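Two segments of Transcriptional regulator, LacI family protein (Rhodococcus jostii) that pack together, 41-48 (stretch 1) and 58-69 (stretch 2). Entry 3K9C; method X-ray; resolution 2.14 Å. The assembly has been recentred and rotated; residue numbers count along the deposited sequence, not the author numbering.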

ATOM      1  N   GLY B  41      22.850   4.558 -14.297  1.00 30.47           N
ATOM      2  CA  GLY B  41      24.013   4.273 -13.469  1.00 31.84           C
ATOM      3  C   GLY B  41      23.975   4.881 -12.077  1.00 32.80           C
ATOM      4  O   GLY B  41      25.018   5.160 -11.486  1.00 31.84           O
ATOM      5  N   TYR B  42      22.773   5.087 -11.548  1.00 32.44           N
ATOM      6  CA  TYR B  42      22.611   5.662 -10.218  1.00 32.67           C
ATOM      7  C   TYR B  42      21.878   4.742  -9.260  1.00 32.26           C
ATOM      8  O   TYR B  42      21.015   3.963  -9.662  1.00 32.48           O
ATOM      9  CB  TYR B  42      21.841   6.977 -10.303  1.00 33.28           C
ATOM     10  CG  TYR B  42      22.691   8.169 -10.619  1.00 35.56           C
ATOM     11  CD1 TYR B  42      23.073   9.055  -9.613  1.00 37.68           C
ATOM     12  CD2 TYR B  42      23.117   8.422 -11.924  1.00 37.16           C
ATOM     13  CE1 TYR B  42      23.854  10.168  -9.896  1.00 37.73           C
ATOM     14  CE2 TYR B  42      23.907   9.534 -12.217  1.00 38.08           C
ATOM     15  CZ  TYR B  42      24.267  10.401 -11.197  1.00 39.48           C
ATOM     16  OH  TYR B  42      25.021  11.514 -11.476  1.00 43.00           O
ATOM     17  N   ASP B  43      22.231   4.835  -7.985  1.00 30.99           N
ATOM     18  CA  ASP B  43      21.554   4.046  -6.980  1.00 30.86           C
ATOM     19  C   ASP B  43      20.551   4.982  -6.321  1.00 29.31           C
ATOM     20  O   ASP B  43      20.636   6.202  -6.453  1.00 26.73           O
ATOM     21  CB  ASP B  43      22.531   3.504  -5.939  1.00 33.69           C
ATOM     22  CG  ASP B  43      23.272   2.273  -6.422  1.00 38.63           C
ATOM     23  OD1 ASP B  43      22.620   1.357  -6.963  1.00 40.22           O
ATOM     24  OD2 ASP B  43      24.506   2.216  -6.257  1.00 42.76           O
ATOM     25  N   VAL B  44      19.594   4.413  -5.611  1.00 28.55           N
ATOM     26  CA  VAL B  44      18.597   5.235  -4.969  1.00 26.05           C
ATOM     27  C   VAL B  44      18.552   4.970  -3.488  1.00 26.93           C
ATOM     28  O   VAL B  44      18.616   3.823  -3.044  1.00 26.64           O
ATOM     29  CB  VAL B  44      17.195   4.984  -5.567  1.00 25.41           C
ATOM     30  CG1 VAL B  44      16.131   5.646  -4.700  1.00 25.60           C
ATOM     31  CG2 VAL B  44      17.129   5.546  -6.983  1.00 22.57           C
HETATM   32  N   MSE B  45      18.456   6.049  -2.725  1.00 27.76           N
HETATM   33  CA  MSE B  45      18.347   5.936  -1.285  1.00 29.48           C
HETATM   34  C   MSE B  45      16.968   6.480  -0.915  1.00 25.38           C
HETATM   35  O   MSE B  45      16.681   7.651  -1.131  1.00 24.20           O
HETATM   36  CB  MSE B  45      19.434   6.753  -0.594  1.00 36.45           C
HETATM   37  CG  MSE B  45      19.770   6.229   0.779  1.00 48.05           C
HETATM   38 SE   MSE B  45      20.213   7.676   1.976  1.00 66.32          SE
HETATM   39  CE  MSE B  45      18.732   7.492   3.223  1.00 59.00           C
ATOM     40  N   LEU B  46      16.113   5.612  -0.395  1.00 22.08           N
ATOM     41  CA  LEU B  46      14.774   6.008   0.013  1.00 22.61           C
ATOM     42  C   LEU B  46      14.812   6.479   1.453  1.00 22.43           C
ATOM     43  O   LEU B  46      15.627   6.010   2.244  1.00 21.82           O
ATOM     44  CB  LEU B  46      13.824   4.818  -0.039  1.00 22.52           C
ATOM     45  CG  LEU B  46      13.681   4.009  -1.317  1.00 22.03           C
ATOM     46  CD1 LEU B  46      12.901   2.734  -1.009  1.00 21.12           C
ATOM     47  CD2 LEU B  46      12.994   4.851  -2.361  1.00 20.92           C
ATOM     48  N   SER B  47      13.927   7.411   1.775  1.00 21.52           N
ATOM     49  CA  SER B  47      13.765   7.920   3.129  1.00 21.05           C
ATOM     50  C   SER B  47      12.257   8.053   3.184  1.00 21.01           C
ATOM     51  O   SER B  47      11.670   8.850   2.441  1.00 21.17           O
ATOM     52  CB  SER B  47      14.423   9.282   3.309  1.00 21.28           C
ATOM     53  OG  SER B  47      14.302   9.700   4.660  1.00 21.04           O
ATOM     54  N   ALA B  48      11.625   7.273   4.053  1.00 18.07           N
ATOM     55  CA  ALA B  48      10.173   7.271   4.125  1.00 18.96           C
ATOM     56  C   ALA B  48       9.509   8.237   5.091  1.00 19.77           C
ATOM     57  O   ALA B  48      10.027   8.529   6.169  1.00 20.84           O
ATOM     58  CB  ALA B  48       9.686   5.854   4.415  1.00 19.80           C
ATOM     59  N   ALA B  58      12.583  12.792   7.684  1.00 23.63           N
ATOM     60  CA  ALA B  58      12.995  11.989   6.546  1.00 22.83           C
ATOM     61  C   ALA B  58      14.041  12.724   5.700  1.00 23.75           C
ATOM     62  O   ALA B  58      15.030  12.122   5.265  1.00 22.11           O
ATOM     63  CB  ALA B  58      11.786  11.648   5.699  1.00 23.28           C
ATOM     64  N   VAL B  59      13.829  14.016   5.466  1.00 23.29           N
ATOM     65  CA  VAL B  59      14.776  14.770   4.655  1.00 26.77           C
ATOM     66  C   VAL B  59      16.130  14.899   5.347  1.00 27.42           C
ATOM     67  O   VAL B  59      17.161  14.670   4.717  1.00 27.96           O
ATOM     68  CB  VAL B  59      14.250  16.183   4.295  1.00 27.30           C
ATOM     69  CG1 VAL B  59      15.278  16.913   3.435  1.00 27.15           C
ATOM     70  CG2 VAL B  59      12.917  16.076   3.541  1.00 27.78           C
ATOM     71  N   GLN B  60      16.138  15.247   6.632  1.00 28.20           N
ATOM     72  CA  GLN B  60      17.404  15.374   7.350  1.00 29.37           C
ATOM     73  C   GLN B  60      18.161  14.058   7.248  1.00 30.44           C
ATOM     74  O   GLN B  60      19.387  14.039   7.178  1.00 29.11           O
ATOM     75  CB  GLN B  60      17.166  15.717   8.822  1.00 31.34           C
ATOM     76  CG  GLN B  60      16.271  16.919   9.021  1.00 34.35           C
ATOM     77  CD  GLN B  60      16.060  17.260  10.480  1.00 37.69           C
ATOM     78  OE1 GLN B  60      16.096  16.384  11.349  1.00 38.78           O
ATOM     79  NE2 GLN B  60      15.816  18.542  10.759  1.00 39.27           N
ATOM     80  N   ALA B  61      17.415  12.957   7.238  1.00 30.62           N
ATOM     81  CA  ALA B  61      18.009  11.631   7.125  1.00 30.97           C
ATOM     82  C   ALA B  61      18.783  11.505   5.812  1.00 32.45           C
ATOM     83  O   ALA B  61      19.867  10.921   5.777  1.00 32.46           O
ATOM     84  CB  ALA B  61      16.928  10.567   7.195  1.00 30.97           C
ATOM     85  N   LEU B  62      18.224  12.040   4.730  1.00 32.72           N
ATOM     86  CA  LEU B  62      18.901  11.987   3.437  1.00 34.59           C
ATOM     87  C   LEU B  62      20.167  12.827   3.472  1.00 34.87           C
ATOM     88  O   LEU B  62      21.157  12.508   2.807  1.00 34.60           O
ATOM     89  CB  LEU B  62      18.004  12.522   2.316  1.00 34.26           C
ATOM     90  CG  LEU B  62      17.048  11.568   1.600  1.00 36.10           C
ATOM     91  CD1 LEU B  62      16.321  12.325   0.494  1.00 35.78           C
ATOM     92  CD2 LEU B  62      17.825  10.401   1.008  1.00 36.55           C
HETATM   93  N   MSE B  63      20.128  13.903   4.250  1.00 35.77           N
HETATM   94  CA  MSE B  63      21.262  14.812   4.349  1.00 38.64           C
HETATM   95  C   MSE B  63      22.470  14.153   4.997  1.00 37.60           C
HETATM   96  O   MSE B  63      23.612  14.543   4.746  1.00 37.63           O
HETATM   97  CB  MSE B  63      20.848  16.066   5.119  1.00 42.11           C
HETATM   98  CG  MSE B  63      19.706  16.813   4.472  1.00 47.40           C
HETATM   99 SE   MSE B  63      20.213  17.527   2.743  1.00 62.38          SE
HETATM  100  CE  MSE B  63      19.766  15.994   1.631  1.00 53.11           C
ATOM    101  N   ARG B  64      22.221  13.145   5.822  1.00 36.62           N
ATOM    102  CA  ARG B  64      23.312  12.440   6.467  1.00 37.13           C
ATOM    103  C   ARG B  64      23.898  11.431   5.489  1.00 37.93           C
ATOM    104  O   ARG B  64      24.674  10.562   5.865  1.00 38.27           O
ATOM    105  CB  ARG B  64      22.824  11.733   7.732  1.00 36.08           C
ATOM    106  CG  ARG B  64      22.507  12.686   8.875  1.00 35.45           C
ATOM    107  CD  ARG B  64      22.407  11.934  10.192  1.00 34.34           C
ATOM    108  NE  ARG B  64      21.180  11.152  10.295  1.00 34.56           N
ATOM    109  CZ  ARG B  64      19.987  11.669  10.578  1.00 34.93           C
ATOM    110  NH1 ARG B  64      19.856  12.973  10.792  1.00 33.86           N
ATOM    111  NH2 ARG B  64      18.920  10.882  10.641  1.00 33.71           N
ATOM    112  N   GLU B  65      23.524  11.556   4.225  1.00 39.36           N
ATOM    113  CA  GLU B  65      24.027  10.651   3.207  1.00 40.90           C
ATOM    114  C   GLU B  65      24.632  11.412   2.030  1.00 41.08           C
ATOM    115  O   GLU B  65      24.505  12.635   1.936  1.00 39.69           O
ATOM    116  CB  GLU B  65      22.898   9.746   2.735  1.00 43.36           C
ATOM    117  CG  GLU B  65      22.258   8.944   3.857  1.00 47.02           C
ATOM    118  CD  GLU B  65      23.130   7.805   4.347  1.00 49.28           C
ATOM    119  OE1 GLU B  65      23.815   7.171   3.515  1.00 49.69           O
ATOM    120  OE2 GLU B  65      23.115   7.535   5.568  1.00 51.62           O
ATOM    121  N   ARG B  66      25.284  10.685   1.129  1.00 42.65           N
ATOM    122  CA  ARG B  66      25.920  11.318  -0.021  1.00 45.12           C
ATOM    123  C   ARG B  66      25.015  11.434  -1.245  1.00 43.95           C
ATOM    124  O   ARG B  66      25.388  11.031  -2.349  1.00 44.24           O
ATOM    125  CB  ARG B  66      27.201  10.563  -0.378  1.00 48.52           C
ATOM    126  CG  ARG B  66      28.182  10.456   0.787  1.00 54.63           C
ATOM    127  CD  ARG B  66      28.531  11.832   1.356  1.00 58.46           C
ATOM    128  NE  ARG B  66      29.407  11.747   2.524  1.00 62.28           N
ATOM    129  CZ  ARG B  66      30.640  11.244   2.508  1.00 63.98           C
ATOM    130  NH1 ARG B  66      31.158  10.773   1.379  1.00 64.68           N
ATOM    131  NH2 ARG B  66      31.357  11.212   3.625  1.00 64.65           N
ATOM    132  N   CYS B  67      23.827  11.997  -1.046  1.00 42.58           N
ATOM    133  CA  CYS B  67      22.871  12.187  -2.132  1.00 41.24           C
ATOM    134  C   CYS B  67      23.279  13.391  -2.974  1.00 40.25           C
ATOM    135  O   CYS B  67      23.504  14.481  -2.438  1.00 39.23           O
ATOM    136  CB  CYS B  67      21.464  12.421  -1.572  1.00 41.69           C
ATOM    137  SG  CYS B  67      20.841  11.095  -0.516  1.00 43.01           S
ATOM    138  N   GLU B  68      23.365  13.194  -4.288  1.00 38.50           N
ATOM    139  CA  GLU B  68      23.738  14.265  -5.212  1.00 37.59           C
ATOM    140  C   GLU B  68      22.520  15.076  -5.619  1.00 35.69           C
ATOM    141  O   GLU B  68      22.620  16.056  -6.360  1.00 36.24           O
ATOM    142  CB  GLU B  68      24.400  13.681  -6.456  1.00 38.51           C
ATOM    143  CG  GLU B  68      25.796  13.151  -6.214  1.00 42.37           C
ATOM    144  CD  GLU B  68      26.367  12.470  -7.436  1.00 44.60           C
ATOM    145  OE1 GLU B  68      26.272  13.055  -8.539  1.00 44.78           O
ATOM    146  OE2 GLU B  68      26.913  11.355  -7.290  1.00 45.95           O
ATOM    147  N   ALA B  69      21.363  14.651  -5.131  1.00 31.74           N
ATOM    148  CA  ALA B  69      20.117  15.328  -5.423  1.00 29.56           C
ATOM    149  C   ALA B  69      19.043  14.739  -4.530  1.00 28.44           C
ATOM    150  O   ALA B  69      19.177  13.618  -4.037  1.00 28.23           O
ATOM    151  CB  ALA B  69      19.747  15.142  -6.893  1.00 30.39           C
TER

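Strand 42-48 and helix 58-63 run nearly antiparallel, their N-to-C directions 153° apart and their axes 7.7 Å apart at closest approach. The interface is small, 375 Å² summed over both sides, and its main contributions come from alternate strand residues. The CA-to-CB bonds of Met45 and Ser47 point toward the other stretch, whereas that of Leu46, between them, points away and its side chain comes no nearer than 6.9 Å. This is the alternation expected of an extended strand.

The polar contact lies where the two backbones converge, with Ser47 CA and Ala58 CA 5.4 Å apart. Ser47 OG donates a hydrogen bond to Ala58 O at 2.6 Å. Its chi1 of -177° (t) places the hydroxyl beside the helix backbone, and the same carbonyl also accepts the helical bond from Leu62 N to Ala58 O, 3.2 Å. Ala58 O therefore serves both the helix and the strand. Small side chains accompany this close approach: Ser47 OG lies 3.3 Å from Ala58 CB and 3.8 Å from Ala61 CB, while Ala48, whose own CB points away, brings its backbone O to 3.6 Å from Ala58 CB. A serine is short enough to fit here and still supplies a donor. Its methylene adds an apolar contact, Ser47 CB to Leu62 CG, at 3.9 Å.

Met45, a selenomethionine, has the largest covered area of any residue here, 92 Å², and is buried. Its chi1 is t (-155°), but chi2 (-145°) and chi3 (115°) both lie between the usual wells, so the chain is not in a standard rotamer. This conformation brings Met45 SE to 3.8 Å from Leu62 CD2 and 4.3 Å from Cys67 SG, both apolar contacts, and to 3.1 Å from Glu65 CG, a notably tight approach. The long, flexible side chain thus reaches both the helix and the segment that follows it. Leu62 meets it from a CA-to-CB bond that points sideways; with chi1 -88° (m) and chi2 -178° (t), the end of the side chain comes nearer, and its CD2 also lies 3.7 Å from Met45 O.

Glu65 presents the aliphatic part of its side chain to Met45. With chi1 -57° and chi2 -74°, both m, CG lies against the selenium, while both carboxylate oxygens are hydrogen-bonded elsewhere in the structure. An acidic residue can therefore pack here with its charged end satisfied.

At the far end the backbones are well separated, with Tyr42 CA and Glu68 CA 10.0 Å apart, and two long side chains span the gap. Both CA-to-CB bonds point toward the opposite stretch. Tyr42 adopts chi1 -84° (m) and chi2 -102°; Glu68 has chi1 -72° (m) and an extended chi2 of 175° (t). Their tips meet at 3.5 Å, Tyr42 OH to Glu68 OE1, with the carboxylate oxygen at the ring edge, near its plane. This is a polar contact rather than an assigned hydrogen bond.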